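Local coordinates for NigD-like protein (Bacteroides vulgatus ATCC 8482, PDB 3K6O) that is of unknown function but, as a NigD-like protein with a signal sequence, pairs an OB domain with a C-terminal beta-sandwich domain, at residues 115-120 with 171-176; 177-182 with 203-208; 56-61 with 83-88. All coordinates share one frame; numbering follows the deposited sequence.

Interaction 1: 115-120 with 171-176; sequences DDYLNV and SFKLDD
Leu-118 and Phe-172 form the hydrogen-bonded pair at the middle of this antiparallel contact: Leu-118 N donates to Phe-172 O at 2.9 Å, and Phe-172 N returns a nearly straight bond to Leu-118 O. One residue beyond the end of strand 171-173, Leu-174 N reaches Asp-116 O over 3.0 Å at 175°. That carbonyl also takes a bond from a water at 2.6 Å, which in turn accepts from Asp-175 N, so two donors hold it where the strands part.

The one side-chain hydrogen bond between the segments joins the non-hydrogen-bonded pair Asn-119 and Ser-171. Ser-171 OG gives its proton to Asn-119 OD1 at 2.8 Å, in the plane of the amide carbonyl. Both oxygens also accept from the guanidinium of Arg-58, which ties this buried polar pair to the N-terminal OB domain.

Tyr-117, Ser-171 and Lys-173 share one face. Tyr-117 CG is anti to its carbonyl carbon (chi1 -49°), which brings it within 4.0 Å of Ser-171 CB. The Tyr-117 and Lys-173 side chains lie side by side, pointing the same way, with Tyr-117 CE1 3.7 Å from Lys-173 CG. On the face of Leu-118 and Phe-172, Val-120 CG2 meets the rim of the phenylalanine ring in its plane, 3.8 Å from Phe-172 CE2. Leu-174 lays its CD1 against the backbone of Tyr-117 and its CD2 on Leu-118 CB; Leu-134 and Leu-136 of strand 133-139 cover Phe-172 further. Cross-strand pairing with one face turned into an apolar interior is characteristic of a beta sandwich, here the C-terminal domain.

Interaction 2: 177-182 with 203-208; sequences YSPENS and FSYPLT
Tyr-205 OH donates to the backbone carbonyl Tyr-177 O at 2.7 Å, the one hydrogen bond between the two segments. The acceptor lies at the ring's edge in its plane, and the hydroxyl in turn lies in the carbonyl plane, with a C=O...O angle of 147°. Over one face of the same ring sits Pro-179: its CB stands 3.9 Å from the ring centroid and only 4° off the normal, a CH-pi contact, while CD lies 3.7 Å from Tyr-205 CZ. Tyr-205 CG, anti to its carbonyl carbon (chi1 -70°), is thereby brought 4.1 Å from Pro-179 CB, and the Pro-179 and Tyr-205 side chains cross at about a right angle. Pro-179 CG also touches Leu-207 CD1 at 3.6 Å, beyond the cis peptide bond that precedes Pro-206. An alanine in place of Tyr-205 would probably leave Tyr-177 O without this donor and Pro-179 without the ring it packs on. Within 177-182, Asn-181 N bonds back to Ser-178 O at 2.9 Å, and Glu-180 N donates to Ser-178 OG. Near the surface of the C-terminal sandwich, the tyrosine thus packs on a type I beta turn from Ser-178 to Asn-181, opened by an ST turn at Ser-178.

Interaction 3: 56-61 with 83-88; sequences GERIFG and TLVPVQ
Arg-58 carries CG anti to its backbone N (chi1 -172°), which sets CG beside Val-85, 3.9 Å from Val-85 CB. Phe-60 CB packs at 3.7 Å on Val-85 CG2 and also touches Thr-83 CG2. Val-87 approaches from further along the chain, its CG2 3.5 Å from Arg-58 CB. Ile-59 and Leu-84, whose side chains diverge, still touch: Ile-59 CG2 lies 4.0 Å from Leu-84 CD2. Leu-84 CD2 also lies 3.5 Å from Glu-57 OE1, while Glu-57 OE2 accepts from Lys-54 N.

The backbones are joined by two bonds between Phe-60 and Thr-83, a hydrogen-bonded pair: Phe-60 N to Thr-83 O at 3.0 Å, and Thr-83 N to Phe-60 O. Val-85 N adds a 2.8 Å bond to Arg-58 O, entering from above the carbonyl plane. Beyond it a water takes over, accepting from Arg-58 N and donating to Val-85 O at 2.7 Å.

The contact belongs to the hairpin of strands 58-66 and 75-93 in the OB domain. Strand 16-23 flanks 58-61 on its other edge, helix 217-221 touches Phe-60 and Thr-83, and the guanidinium of Arg-58 forms a salt bridge with Asp-36 and reaches strands 117-125 and 165-173.

In the fold
From the N terminus, interaction 3 comes first, closing the hairpin loop between 56-61 and 83-88 in the OB domain. Strand 75-93 then runs on into the C-terminal domain, where interaction 1 brings 115-120 and 171-176 together across fifty intervening residues. The chain continues directly into 177-182, and interaction 2 closes the final loop with 203-208. The three follow in series; none nests in or crosses another. Interactions 1 and 3, with centres about 12 Å apart, meet where the OB and sandwich domains probably join: strands 75-93 and 165-173 are neighbours there, Ser-171 O hydrogen-bonded to Gln-88 N. Interaction 2 packs against the far end of interaction 1, about 21 Å from interaction 3, centre to centre.

Interaction 1: 115-120 with 171-176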
loop_
_atom_site.group_PDB
_atom_site.type_symbol
_atom_site.label_atom_id
_atom_site.label_comp_id
_atom_site.label_asym_id
_atom_site.label_seq_id
_atom_site.Cartn_x
_atom_site.Cartn_y
_atom_site.Cartn_z
ATOM N N ASP A 115 -1.208 -5.008 -8.285
ATOM C CA ASP A 115 -0.569 -6.259 -8.692
ATOM C C ASP A 115 0.315 -6.806 -7.596
ATOM O O ASP A 115 0.402 -8.016 -7.463
ATOM C CB ASP A 115 0.262 -6.106 -9.992
ATOM C CG ASP A 115 0.563 -7.476 -10.701
ATOM O OD1 ASP A 115 -0.377 -8.288 -10.906
ATOM O OD2 ASP A 115 1.756 -7.731 -11.056
ATOM N N ASP A 116 0.998 -5.937 -6.847
ATOM C CA ASP A 116 2.000 -6.403 -5.894
ATOM C C ASP A 116 1.647 -6.133 -4.451
ATOM O O ASP A 116 2.269 -6.741 -3.587
ATOM C CB ASP A 116 3.394 -5.791 -6.119
ATOM C CG ASP A 116 3.995 -6.126 -7.469
ATOM O OD1 ASP A 116 3.818 -7.249 -8.003
ATOM O OD2 ASP A 116 4.688 -5.238 -7.983
ATOM N N TYR A 117 0.685 -5.251 -4.190
ATOM C CA TYR A 117 0.434 -4.793 -2.807
ATOM C C TYR A 117 -1.004 -4.676 -2.419
ATOM O O TYR A 117 -1.842 -4.423 -3.249
ATOM C CB TYR A 117 1.046 -3.413 -2.551
ATOM C CG TYR A 117 2.483 -3.230 -2.975
ATOM C CD1 TYR A 117 3.536 -3.536 -2.115
ATOM C CD2 TYR A 117 2.785 -2.737 -4.236
ATOM C CE1 TYR A 117 4.873 -3.364 -2.484
ATOM C CE2 TYR A 117 4.136 -2.544 -4.631
ATOM C CZ TYR A 117 5.168 -2.855 -3.748
ATOM O OH TYR A 117 6.483 -2.641 -4.113
ATOM N N LEU A 118 -1.275 -4.856 -1.135
ATOM C CA LEU A 118 -2.489 -4.322 -0.543
ATOM C C LEU A 118 -2.147 -2.939 0.042
ATOM O O LEU A 118 -1.314 -2.799 0.938
ATOM C CB LEU A 118 -3.035 -5.243 0.532
ATOM C CG LEU A 118 -4.395 -4.795 1.059
ATOM C CD1 LEU A 118 -5.509 -5.027 0.016
ATOM C CD2 LEU A 118 -4.743 -5.479 2.348
ATOM N N ASN A 119 -2.825 -1.928 -0.488
ATOM C CA ASN A 119 -2.605 -0.525 -0.163
ATOM C C ASN A 119 -3.684 -0.058 0.775
ATOM O O ASN A 119 -4.875 -0.170 0.482
ATOM C CB ASN A 119 -2.619 0.299 -1.439
ATOM C CG ASN A 119 -1.572 -0.192 -2.425
ATOM O OD1 ASN A 119 -0.359 -0.134 -2.149
ATOM N ND2 ASN A 119 -2.031 -0.746 -3.567
ATOM N N VAL A 120 -3.256 0.485 1.902
ATOM C CA VAL A 120 -4.180 0.949 2.922
ATOM C C VAL A 120 -3.846 2.391 3.367
ATOM O O VAL A 120 -2.729 2.695 3.727
ATOM C CB VAL A 120 -4.146 0.015 4.120
ATOM C CG1 VAL A 120 -5.333 0.360 5.107
ATOM C CG2 VAL A 120 -4.230 -1.446 3.651
ATOM N N SER A 171 1.813 -0.186 2.441
ATOM C CA SER A 171 1.657 -1.150 1.365
ATOM C C SER A 171 2.163 -2.481 1.868
ATOM O O SER A 171 3.297 -2.551 2.311
ATOM C CB SER A 171 2.454 -0.747 0.138
ATOM O OG SER A 171 1.833 0.319 -0.536
ATOM N N PHE A 172 1.305 -3.512 1.827
ATOM C CA PHE A 172 1.666 -4.863 2.197
ATOM C C PHE A 172 1.986 -5.640 0.967
ATOM O O PHE A 172 1.179 -5.701 0.090
ATOM C CB PHE A 172 0.490 -5.516 2.898
ATOM C CG PHE A 172 0.092 -4.809 4.177
ATOM C CD1 PHE A 172 0.786 -5.053 5.344
ATOM C CD2 PHE A 172 -0.963 -3.906 4.200
ATOM C CE1 PHE A 172 0.447 -4.423 6.513
ATOM C CE2 PHE A 172 -1.336 -3.259 5.383
ATOM C CZ PHE A 172 -0.613 -3.513 6.536
ATOM N N LYS A 173 3.159 -6.249 0.893
ATOM C CA LYS A 173 3.473 -7.127 -0.210
ATOM C C LYS A 173 2.601 -8.368 -0.196
ATOM O O LYS A 173 2.590 -9.114 0.792
ATOM C CB LYS A 173 4.949 -7.542 -0.200
ATOM C CG LYS A 173 5.878 -6.465 -0.740
ATOM C CD LYS A 173 7.319 -6.983 -0.968
ATOM C CE LYS A 173 7.420 -7.843 -2.268
ATOM N NZ LYS A 173 6.824 -7.123 -3.440
ATOM N N LEU A 174 1.904 -8.609 -1.302
ATOM C CA LEU A 174 0.937 -9.723 -1.375
ATOM C C LEU A 174 1.585 -11.101 -1.596
ATOM O O LEU A 174 1.097 -12.130 -1.089
ATOM C CB LEU A 174 -0.117 -9.427 -2.416
ATOM C CG LEU A 174 -1.209 -8.429 -1.951
ATOM C CD1 LEU A 174 -2.126 -7.989 -3.113
ATOM C CD2 LEU A 174 -2.068 -8.990 -0.801
ATOM N N ASP A 175 2.693 -11.089 -2.330
ATOM C CA ASP A 175 3.462 -12.260 -2.695
ATOM C C ASP A 175 2.520 -13.331 -3.215
ATOM O O ASP A 175 1.912 -13.108 -4.274
ATOM C CB ASP A 175 4.341 -12.709 -1.523
ATOM C CG ASP A 175 5.430 -11.694 -1.199
ATOM O OD1 ASP A 175 5.890 -11.072 -2.135
ATOM O OD2 ASP A 175 5.807 -11.502 -0.026
ATOM N N ASP A 176 2.348 -14.462 -2.503
ATOM C CA ASP A 176 1.601 -15.552 -3.109
ATOM C C ASP A 176 0.105 -15.218 -3.119
ATOM O O ASP A 176 -0.617 -15.905 -3.756
ATOM C CB ASP A 176 1.791 -16.902 -2.406
ATOM C CG ASP A 176 3.205 -17.432 -2.433
ATOM O OD1 ASP A 176 4.179 -16.802 -2.894
ATOM O OD2 ASP A 176 3.316 -18.585 -2.017
HETATM O O HOH W 1 3.765 -8.827 -4.054
#

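Interaction 2: 177-182 with 203-208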
loop_
_atom_site.group_PDB
_atom_site.type_symbol
_atom_site.label_atom_id
_atom_site.label_comp_id
_atom_site.label_asym_id
_atom_site.label_seq_id
_atom_site.Cartn_x
_atom_site.Cartn_y
_atom_site.Cartn_z
ATOM N N TYR A 177 -0.334 -14.192 -2.385
ATOM C CA TYR A 177 -1.754 -13.802 -2.326
ATOM C C TYR A 177 -2.144 -12.737 -3.396
ATOM O O TYR A 177 -3.267 -12.240 -3.395
ATOM C CB TYR A 177 -2.092 -13.325 -0.925
ATOM C CG TYR A 177 -1.886 -14.414 0.089
ATOM C CD1 TYR A 177 -2.830 -15.380 0.272
ATOM C CD2 TYR A 177 -0.700 -14.494 0.830
ATOM C CE1 TYR A 177 -2.640 -16.422 1.170
ATOM C CE2 TYR A 177 -0.479 -15.518 1.719
ATOM C CZ TYR A 177 -1.454 -16.467 1.894
ATOM O OH TYR A 177 -1.241 -17.457 2.754
ATOM N N SER A 178 -1.216 -12.424 -4.308
ATOM C CA SER A 178 -1.431 -11.383 -5.280
ATOM C C SER A 178 -2.133 -11.899 -6.535
ATOM O O SER A 178 -2.266 -13.118 -6.731
ATOM C CB SER A 178 -0.093 -10.761 -5.651
ATOM O OG SER A 178 0.465 -11.464 -6.679
ATOM N N PRO A 179 -2.543 -10.980 -7.424
ATOM C CA PRO A 179 -3.220 -11.386 -8.629
ATOM C C PRO A 179 -2.355 -12.128 -9.636
ATOM O O PRO A 179 -2.867 -12.691 -10.598
ATOM C CB PRO A 179 -3.720 -10.075 -9.238
ATOM C CG PRO A 179 -3.407 -9.026 -8.345
ATOM C CD PRO A 179 -2.660 -9.531 -7.173
ATOM N N GLU A 180 -1.062 -12.149 -9.412
ATOM C CA GLU A 180 -0.164 -12.988 -10.197
ATOM C C GLU A 180 -0.279 -14.458 -9.856
ATOM O O GLU A 180 0.220 -15.257 -10.602
ATOM C CB GLU A 180 1.259 -12.558 -9.949
ATOM C CG GLU A 180 1.507 -11.116 -10.312
ATOM C CD GLU A 180 1.855 -10.944 -11.752
ATOM O OE1 GLU A 180 1.500 -11.818 -12.612
ATOM O OE2 GLU A 180 2.489 -9.910 -12.032
ATOM N N ASN A 181 -0.904 -14.817 -8.718
ATOM C CA ASN A 181 -1.274 -16.190 -8.478
ATOM C C ASN A 181 -2.525 -16.552 -9.288
ATOM O O ASN A 181 -3.623 -16.095 -9.005
ATOM C CB ASN A 181 -1.523 -16.429 -6.996
ATOM C CG ASN A 181 -1.777 -17.878 -6.675
ATOM O OD1 ASN A 181 -2.156 -18.684 -7.546
ATOM N ND2 ASN A 181 -1.594 -18.227 -5.394
ATOM N N SER A 182 -2.361 -17.403 -10.286
ATOM C CA SER A 182 -3.432 -17.666 -11.215
ATOM C C SER A 182 -4.527 -18.549 -10.620
ATOM O O SER A 182 -5.584 -18.622 -11.162
ATOM C CB SER A 182 -2.853 -18.313 -12.481
ATOM O OG SER A 182 -2.434 -19.621 -12.126
ATOM N N PHE A 203 -12.215 -8.160 -2.909
ATOM C CA PHE A 203 -11.733 -7.692 -4.209
ATOM C C PHE A 203 -11.558 -8.878 -5.144
ATOM O O PHE A 203 -10.765 -9.774 -4.860
ATOM C CB PHE A 203 -10.390 -6.994 -4.058
ATOM C CG PHE A 203 -10.396 -5.869 -3.059
ATOM C CD1 PHE A 203 -10.838 -4.601 -3.421
ATOM C CD2 PHE A 203 -9.974 -6.086 -1.752
ATOM C CE1 PHE A 203 -10.842 -3.541 -2.495
ATOM C CE2 PHE A 203 -9.967 -5.029 -0.818
ATOM C CZ PHE A 203 -10.402 -3.765 -1.192
ATOM N N SER A 204 -12.248 -8.880 -6.280
ATOM C CA SER A 204 -12.079 -9.962 -7.237
ATOM C C SER A 204 -10.824 -9.762 -8.063
ATOM O O SER A 204 -10.357 -8.629 -8.239
ATOM C CB SER A 204 -13.296 -10.065 -8.163
ATOM O OG SER A 204 -13.420 -8.890 -8.927
ATOM N N TYR A 205 -10.251 -10.874 -8.513
ATOM C CA TYR A 205 -9.124 -10.871 -9.451
ATOM C C TYR A 205 -9.704 -11.353 -10.768
ATOM O O TYR A 205 -10.588 -12.215 -10.746
ATOM C CB TYR A 205 -8.046 -11.847 -8.995
ATOM C CG TYR A 205 -7.284 -11.449 -7.772
ATOM C CD1 TYR A 205 -7.333 -10.166 -7.256
ATOM C CD2 TYR A 205 -6.443 -12.358 -7.150
ATOM C CE1 TYR A 205 -6.592 -9.811 -6.149
ATOM C CE2 TYR A 205 -5.695 -12.012 -6.048
ATOM C CZ TYR A 205 -5.750 -10.740 -5.554
ATOM O OH TYR A 205 -4.948 -10.396 -4.492
ATOM N N PRO A 206 -9.221 -10.827 -11.920
ATOM C CA PRO A 206 -8.132 -9.859 -12.094
ATOM C C PRO A 206 -8.537 -8.427 -11.734
ATOM O O PRO A 206 -9.738 -8.101 -11.684
ATOM C CB PRO A 206 -7.826 -9.941 -13.587
ATOM C CG PRO A 206 -9.137 -10.319 -14.179
ATOM C CD PRO A 206 -9.790 -11.249 -13.206
ATOM N N LEU A 207 -7.536 -7.599 -11.483
ATOM C CA LEU A 207 -7.748 -6.181 -11.250
ATOM C C LEU A 207 -7.781 -5.447 -12.602
ATOM O O LEU A 207 -6.834 -5.570 -13.400
ATOM C CB LEU A 207 -6.623 -5.626 -10.397
ATOM C CG LEU A 207 -6.414 -6.432 -9.086
ATOM C CD1 LEU A 207 -5.203 -5.909 -8.299
ATOM C CD2 LEU A 207 -7.671 -6.450 -8.254
ATOM N N THR A 208 -8.858 -4.691 -12.828
ATOM C CA THR A 208 -9.026 -3.869 -14.031
ATOM C C THR A 208 -8.532 -2.427 -13.844
ATOM O O THR A 208 -8.413 -1.687 -14.833
ATOM C CB THR A 208 -10.495 -3.752 -14.387
ATOM O OG1 THR A 208 -11.168 -3.088 -13.313
ATOM C CG2 THR A 208 -11.132 -5.126 -14.590
#

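Interaction 3: 56-61 with 83-88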
loop_
_atom_site.group_PDB
_atom_site.type_symbol
_atom_site.label_atom_id
_atom_site.label_comp_id
_atom_site.label_asym_id
_atom_site.label_seq_id
_atom_site.Cartn_x
_atom_site.Cartn_y
_atom_site.Cartn_z
ATOM N N GLY A 56 12.686 -0.805 -4.812
ATOM C CA GLY A 56 11.753 -1.397 -3.880
ATOM C C GLY A 56 11.117 -0.402 -2.937
ATOM O O GLY A 56 10.114 -0.707 -2.334
ATOM N N GLU A 57 11.678 0.788 -2.789
ATOM C CA GLU A 57 11.013 1.770 -1.974
ATOM C C GLU A 57 9.703 2.165 -2.646
ATOM O O GLU A 57 9.599 2.248 -3.882
ATOM C CB GLU A 57 11.888 3.011 -1.712
ATOM C CG GLU A 57 13.003 2.839 -0.654
ATOM C CD GLU A 57 13.684 4.161 -0.300
ATOM O OE1 GLU A 57 13.214 4.889 0.604
ATOM O OE2 GLU A 57 14.679 4.492 -0.951
ATOM N N ARG A 58 8.723 2.466 -1.815
ATOM C CA ARG A 58 7.405 2.789 -2.278
ATOM C C ARG A 58 7.125 4.258 -1.964
ATOM O O ARG A 58 7.419 4.717 -0.845
ATOM C CB ARG A 58 6.425 1.937 -1.500
ATOM C CG ARG A 58 5.017 2.023 -1.998
ATOM C CD ARG A 58 4.616 0.807 -2.753
ATOM N NE ARG A 58 3.165 0.756 -3.020
ATOM C CZ ARG A 58 2.622 0.792 -4.239
ATOM N NH1 ARG A 58 3.381 0.902 -5.327
ATOM N NH2 ARG A 58 1.302 0.709 -4.368
ATOM N N ILE A 59 6.521 4.977 -2.919
ATOM C CA ILE A 59 6.121 6.368 -2.673
ATOM C C ILE A 59 4.662 6.654 -3.033
ATOM O O ILE A 59 4.063 5.987 -3.887
ATOM C CB ILE A 59 7.060 7.364 -3.432
ATOM C CG1 ILE A 59 6.864 7.303 -4.956
ATOM C CG2 ILE A 59 8.497 7.058 -3.082
ATOM C CD1 ILE A 59 7.653 8.378 -5.740
ATOM N N PHE A 60 4.114 7.685 -2.399
ATOM C CA PHE A 60 2.843 8.286 -2.789
ATOM C C PHE A 60 3.267 9.644 -3.341
ATOM O O PHE A 60 3.752 10.523 -2.604
ATOM C CB PHE A 60 1.934 8.379 -1.557
ATOM C CG PHE A 60 0.523 8.799 -1.840
ATOM C CD1 PHE A 60 -0.237 8.190 -2.824
ATOM C CD2 PHE A 60 -0.078 9.771 -1.065
ATOM C CE1 PHE A 60 -1.570 8.579 -3.048
ATOM C CE2 PHE A 60 -1.396 10.163 -1.283
ATOM C CZ PHE A 60 -2.143 9.564 -2.259
ATOM N N GLY A 61 3.145 9.801 -4.652
ATOM C CA GLY A 61 3.799 10.896 -5.330
ATOM C C GLY A 61 2.903 11.814 -6.116
ATOM O O GLY A 61 1.743 11.505 -6.355
ATOM N N THR A 83 5.792 11.371 -0.706
ATOM C CA THR A 83 6.098 10.913 0.640
ATOM C C THR A 83 6.410 9.435 0.602
ATOM O O THR A 83 5.917 8.715 -0.274
ATOM C CB THR A 83 4.967 11.223 1.637
ATOM O OG1 THR A 83 5.436 10.955 2.965
ATOM C CG2 THR A 83 3.704 10.383 1.349
ATOM N N LEU A 84 7.280 8.981 1.498
ATOM C CA LEU A 84 7.625 7.567 1.556
ATOM C C LEU A 84 6.488 6.776 2.152
ATOM O O LEU A 84 5.874 7.181 3.136
ATOM C CB LEU A 84 8.881 7.328 2.390
ATOM C CG LEU A 84 10.187 7.735 1.709
ATOM C CD1 LEU A 84 11.362 7.571 2.692
ATOM C CD2 LEU A 84 10.402 6.926 0.417
ATOM N N VAL A 85 6.233 5.618 1.573
ATOM C CA VAL A 85 5.216 4.703 2.093
ATOM C C VAL A 85 5.897 3.449 2.605
ATOM O O VAL A 85 6.576 2.774 1.866
ATOM C CB VAL A 85 4.185 4.395 1.018
ATOM C CG1 VAL A 85 3.213 3.301 1.497
ATOM C CG2 VAL A 85 3.443 5.718 0.602
ATOM N N PRO A 86 5.728 3.126 3.896
ATOM C CA PRO A 86 6.349 1.902 4.377
ATOM C C PRO A 86 5.786 0.655 3.708
ATOM O O PRO A 86 4.595 0.588 3.439
ATOM C CB PRO A 86 6.037 1.884 5.898
ATOM C CG PRO A 86 5.133 3.027 6.173
ATOM C CD PRO A 86 5.103 3.932 4.962
ATOM N N VAL A 87 6.652 -0.316 3.445
ATOM C CA VAL A 87 6.279 -1.566 2.828
ATOM C C VAL A 87 6.424 -2.620 3.888
ATOM O O VAL A 87 7.498 -2.723 4.471
ATOM C CB VAL A 87 7.181 -1.911 1.626
ATOM C CG1 VAL A 87 6.836 -3.327 1.142
ATOM C CG2 VAL A 87 6.948 -0.911 0.478
ATOM N N GLN A 88 5.338 -3.359 4.177
ATOM C CA GLN A 88 5.332 -4.423 5.197
ATOM C C GLN A 88 5.092 -5.787 4.584
ATOM O O GLN A 88 4.401 -5.927 3.561
ATOM C CB GLN A 88 4.291 -4.167 6.318
ATOM C CG GLN A 88 4.712 -3.136 7.295
ATOM C CD GLN A 88 3.754 -2.948 8.467
ATOM O OE1 GLN A 88 3.268 -3.926 9.118
ATOM N NE2 GLN A 88 3.497 -1.697 8.767
HETATM O O HOH W 2 9.080 2.341 1.053
#